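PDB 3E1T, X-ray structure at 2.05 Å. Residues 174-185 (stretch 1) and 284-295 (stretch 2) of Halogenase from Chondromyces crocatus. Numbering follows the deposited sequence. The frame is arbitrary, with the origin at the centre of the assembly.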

# COMPACT_ATOMS: atom_id res chain seq x y z
N VAL A 174 -4.05 17.88 -2.82
CA VAL A 174 -4.79 18.17 -4.06
C VAL A 174 -5.84 17.13 -4.45
O VAL A 174 -6.62 17.36 -5.39
CB VAL A 174 -3.82 18.42 -5.28
CG1 VAL A 174 -2.85 19.59 -5.00
CG2 VAL A 174 -3.04 17.15 -5.65
N SER A 175 -5.90 16.01 -3.74
CA SER A 175 -6.82 14.93 -4.14
C SER A 175 -8.28 15.32 -4.12
O SER A 175 -9.08 14.75 -4.87
CB SER A 175 -6.60 13.66 -3.32
OG SER A 175 -7.04 13.85 -1.99
N GLN A 176 -8.65 16.29 -3.29
CA GLN A 176 -10.05 16.73 -3.19
C GLN A 176 -10.59 17.35 -4.49
O GLN A 176 -11.80 17.49 -4.68
CB GLN A 176 -10.27 17.67 -2.00
CG GLN A 176 -9.75 19.08 -2.22
CD GLN A 176 -8.25 19.17 -2.11
OE1 GLN A 176 -7.58 18.23 -1.67
NE2 GLN A 176 -7.69 20.33 -2.50
N ALA A 177 -9.68 17.70 -5.40
CA ALA A 177 -10.06 18.16 -6.72
C ALA A 177 -10.65 17.03 -7.56
O ALA A 177 -11.40 17.30 -8.50
CB ALA A 177 -8.86 18.78 -7.42
N VAL A 178 -10.34 15.77 -7.23
CA VAL A 178 -10.90 14.63 -7.97
C VAL A 178 -12.10 13.96 -7.26
O VAL A 178 -13.12 13.65 -7.90
CB VAL A 178 -9.83 13.56 -8.31
CG1 VAL A 178 -10.46 12.32 -8.88
CG2 VAL A 178 -8.80 14.11 -9.30
N GLY A 179 -11.98 13.73 -5.96
CA GLY A 179 -13.02 13.02 -5.21
C GLY A 179 -12.92 13.24 -3.71
O GLY A 179 -12.00 13.93 -3.25
N GLU A 180 -13.86 12.67 -2.97
CA GLU A 180 -13.86 12.74 -1.51
C GLU A 180 -13.15 11.50 -0.94
O GLU A 180 -13.41 10.38 -1.37
CB GLU A 180 -15.30 12.82 -0.97
CG GLU A 180 -15.40 12.90 0.55
CD GLU A 180 -16.77 12.49 1.10
OE1 GLU A 180 -17.73 12.34 0.32
OE2 GLU A 180 -16.87 12.30 2.34
N ARG A 181 -12.26 11.69 0.02
CA ARG A 181 -11.64 10.54 0.67
C ARG A 181 -12.62 10.03 1.74
O ARG A 181 -13.14 10.81 2.54
CB ARG A 181 -10.29 10.93 1.26
CG ARG A 181 -9.66 9.88 2.13
CD ARG A 181 -8.46 10.43 2.84
NE ARG A 181 -7.33 10.59 1.92
CZ ARG A 181 -6.09 10.84 2.30
NH1 ARG A 181 -5.79 10.96 3.60
NH2 ARG A 181 -5.13 10.96 1.40
N VAL A 182 -12.90 8.73 1.70
CA VAL A 182 -13.85 8.09 2.62
C VAL A 182 -13.08 7.05 3.45
O VAL A 182 -12.49 6.14 2.89
CB VAL A 182 -15.01 7.41 1.82
CG1 VAL A 182 -15.90 6.58 2.71
CG2 VAL A 182 -15.85 8.48 1.08
N TYR A 183 -13.06 7.21 4.77
CA TYR A 183 -12.35 6.31 5.66
C TYR A 183 -13.12 5.02 5.94
O TYR A 183 -14.33 5.03 6.09
CB TYR A 183 -11.98 7.03 6.97
CG TYR A 183 -11.06 8.20 6.73
CD1 TYR A 183 -9.68 8.03 6.70
CD2 TYR A 183 -11.57 9.48 6.49
CE1 TYR A 183 -8.81 9.10 6.46
CE2 TYR A 183 -10.71 10.57 6.25
CZ TYR A 183 -9.34 10.36 6.24
OH TYR A 183 -8.47 11.41 6.01
N SER A 184 -12.39 3.91 5.97
CA SER A 184 -12.92 2.61 6.39
C SER A 184 -13.11 2.59 7.89
O SER A 184 -12.21 2.97 8.63
CB SER A 184 -11.94 1.50 6.04
OG SER A 184 -12.31 0.29 6.69
N ARG A 185 -14.27 2.11 8.33
CA ARG A 185 -14.50 1.93 9.77
C ARG A 185 -13.89 0.63 10.33
O ARG A 185 -13.68 0.50 11.54
CB ARG A 185 -16.00 2.03 10.09
CG ARG A 185 -16.56 3.39 9.74
CD ARG A 185 -18.01 3.59 10.20
NE ARG A 185 -18.76 4.38 9.22
CZ ARG A 185 -18.67 5.70 9.06
NH1 ARG A 185 -17.87 6.44 9.83
NH2 ARG A 185 -19.41 6.30 8.12
N LYS A 284 -1.83 7.12 11.33
CA LYS A 284 -3.19 7.02 11.81
C LYS A 284 -4.10 7.32 10.64
O LYS A 284 -3.67 7.95 9.67
CB LYS A 284 -3.35 8.05 12.93
CG LYS A 284 -4.73 8.28 13.49
CD LYS A 284 -4.63 9.07 14.79
CE LYS A 284 -3.83 10.37 14.62
NZ LYS A 284 -4.57 11.43 13.85
N ASP A 285 -5.35 6.87 10.70
CA ASP A 285 -6.34 7.20 9.68
C ASP A 285 -5.77 6.95 8.28
O ASP A 285 -5.94 7.77 7.37
CB ASP A 285 -6.80 8.68 9.82
CG ASP A 285 -7.54 8.95 11.12
OD1 ASP A 285 -8.40 8.12 11.49
OD2 ASP A 285 -7.27 9.98 11.78
N TYR A 286 -5.08 5.81 8.11
CA TYR A 286 -4.46 5.46 6.85
C TYR A 286 -5.35 4.63 5.92
O TYR A 286 -5.00 4.46 4.75
CB TYR A 286 -3.14 4.71 7.08
CG TYR A 286 -3.26 3.44 7.93
CD1 TYR A 286 -3.96 2.32 7.48
CD2 TYR A 286 -2.64 3.38 9.18
CE1 TYR A 286 -4.06 1.15 8.27
CE2 TYR A 286 -2.73 2.22 9.98
CZ TYR A 286 -3.44 1.12 9.52
OH TYR A 286 -3.49 -0.02 10.31
N SER A 287 -6.48 4.12 6.41
CA SER A 287 -7.33 3.27 5.56
C SER A 287 -8.50 4.04 4.96
O SER A 287 -9.33 4.56 5.69
CB SER A 287 -7.86 2.05 6.32
OG SER A 287 -8.48 1.13 5.40
N TYR A 288 -8.56 4.13 3.64
CA TYR A 288 -9.55 4.99 2.96
C TYR A 288 -9.60 4.68 1.48
O TYR A 288 -8.72 4.01 0.95
CB TYR A 288 -9.21 6.49 3.15
CG TYR A 288 -7.79 6.83 2.78
CD1 TYR A 288 -7.40 6.91 1.45
CD2 TYR A 288 -6.83 7.05 3.78
CE1 TYR A 288 -6.08 7.19 1.11
CE2 TYR A 288 -5.51 7.34 3.44
CZ TYR A 288 -5.15 7.40 2.10
OH TYR A 288 -3.85 7.67 1.74
N CYS A 289 -10.65 5.17 0.83
CA CYS A 289 -10.77 5.10 -0.61
C CYS A 289 -11.43 6.40 -1.06
O CYS A 289 -12.22 6.98 -0.33
CB CYS A 289 -11.61 3.89 -1.03
SG CYS A 289 -11.64 3.52 -2.82
N ASN A 290 -11.08 6.86 -2.25
CA ASN A 290 -11.69 8.04 -2.82
C ASN A 290 -12.94 7.72 -3.64
O ASN A 290 -13.03 6.64 -4.23
CB ASN A 290 -10.66 8.82 -3.65
CG ASN A 290 -9.90 9.83 -2.81
OD1 ASN A 290 -10.26 11.01 -2.79
ND2 ASN A 290 -8.86 9.38 -2.09
N THR A 291 -13.90 8.64 -3.66
CA THR A 291 -15.14 8.46 -4.45
C THR A 291 -14.89 8.44 -5.95
O THR A 291 -15.74 7.97 -6.72
CB THR A 291 -16.22 9.53 -4.13
OG1 THR A 291 -15.64 10.83 -4.22
CG2 THR A 291 -16.77 9.33 -2.71
N SER A 292 -13.73 8.94 -6.36
CA SER A 292 -13.33 8.94 -7.77
C SER A 292 -11.82 8.95 -7.86
O SER A 292 -11.16 9.56 -7.01
CB SER A 292 -13.90 10.18 -8.49
OG SER A 292 -13.64 10.10 -9.89
N PHE A 293 -11.29 8.27 -8.88
CA PHE A 293 -9.83 8.24 -9.12
C PHE A 293 -9.39 9.11 -10.31
O PHE A 293 -8.19 9.26 -10.55
CB PHE A 293 -9.32 6.80 -9.34
CG PHE A 293 -9.52 5.88 -8.16
CD1 PHE A 293 -9.62 6.37 -6.86
CD2 PHE A 293 -9.55 4.50 -8.35
CE1 PHE A 293 -9.79 5.49 -5.77
CE2 PHE A 293 -9.73 3.63 -7.27
CZ PHE A 293 -9.84 4.13 -5.98
N TRP A 294 -10.35 9.68 -11.04
CA TRP A 294 -10.04 10.63 -12.11
C TRP A 294 -11.20 11.61 -12.37
O TRP A 294 -12.35 11.35 -11.97
CB TRP A 294 -9.69 9.88 -13.40
CG TRP A 294 -10.88 9.28 -14.07
CD1 TRP A 294 -11.56 8.16 -13.68
CD2 TRP A 294 -11.54 9.76 -15.25
NE1 TRP A 294 -12.60 7.92 -14.55
CE2 TRP A 294 -12.60 8.88 -15.52
CE3 TRP A 294 -11.32 10.84 -16.12
CZ2 TRP A 294 -13.46 9.05 -16.62
CZ3 TRP A 294 -12.17 11.01 -17.21
CH2 TRP A 294 -13.23 10.12 -17.44
N LYS A 295 -10.92 12.73 -13.01
CA LYS A 295 -12.04 13.60 -13.41
C LYS A 295 -12.02 14.01 -14.89
O LYS A 295 -12.77 13.45 -15.70
CB LYS A 295 -12.23 14.79 -12.45
CG LYS A 295 -11.05 15.72 -12.33
CD LYS A 295 -11.45 17.07 -11.71
CE LYS A 295 -12.80 17.57 -12.22
NZ LYS A 295 -13.02 19.04 -12.01
O HOH W 1 -9.70 13.58 -1.79
O HOH W 2 -6.70 11.22 -1.03
O HOH W 3 -14.26 13.01 -10.18
O HOH W 4 -9.49 4.66 8.63

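The two stretches pair as short antiparallel strands, 181-183 against 288-290, with N-to-C directions at 153° and 801 Å² buried between them. Backbone polar groups account for most of the hydrogen bonding. Val182 and Cys289 form the hydrogen-bonded pair: Val182 N donates to Cys289 O at 2.8 Å and Cys289 N to Val182 O at 2.9 Å, both with angles of 160° at hydrogen. The ladder continues where Ser184 N meets Ser287 O (3.1 Å, 159°). At the other end Thr291 N donates to Glu180 O (2.9 Å, 149°), while Glu180 N turns to a side chain, Thr291 OG1 (2.8 Å, 163°); threonine's p rotamer thus supplies the acceptor. Glu180 O also receives a CA-H...O contact from Asn290 CA at 3.2 Å.

Arg181, Tyr183, Tyr288 and Asn290 share one face of the sheet. There the Arg181 guanidinium lies flat on the Tyr288 ring, planes at 4°, with CZ 3.7 Å from the ring centroid and 18° off its normal. Stacking leaves the guanidinium edge free for polar partners: water 2 accepts from Arg181 NH2 (2.9 Å) and from Asn290 ND2 (3.0 Å), and hydrogen-bonds Ser175 OG (2.8 Å).

Asn290 OD1 and Gly179 O, 3.4 Å apart, are both acceptors and cannot bond directly. Water 1 resolves this by donating to Gly179 O at 2.7 Å and Asn290 OD1 at 2.8 Å; it also hydrogen-bonds Ser175 OG at 2.7 Å, so this buried hydroxyl joins both waters. Glycine suits position 179, since an ideal CB would lie 2.8 Å from Ser292 N, a clash.

Beyond the strands, Val178 packs its CG1 3.4 Å from Trp294 N, and water 3 donates to Val178 O (2.6 Å) and Trp294 O (3.1 Å). Trp294 O also accepts from Ser292 OG at 2.7 Å.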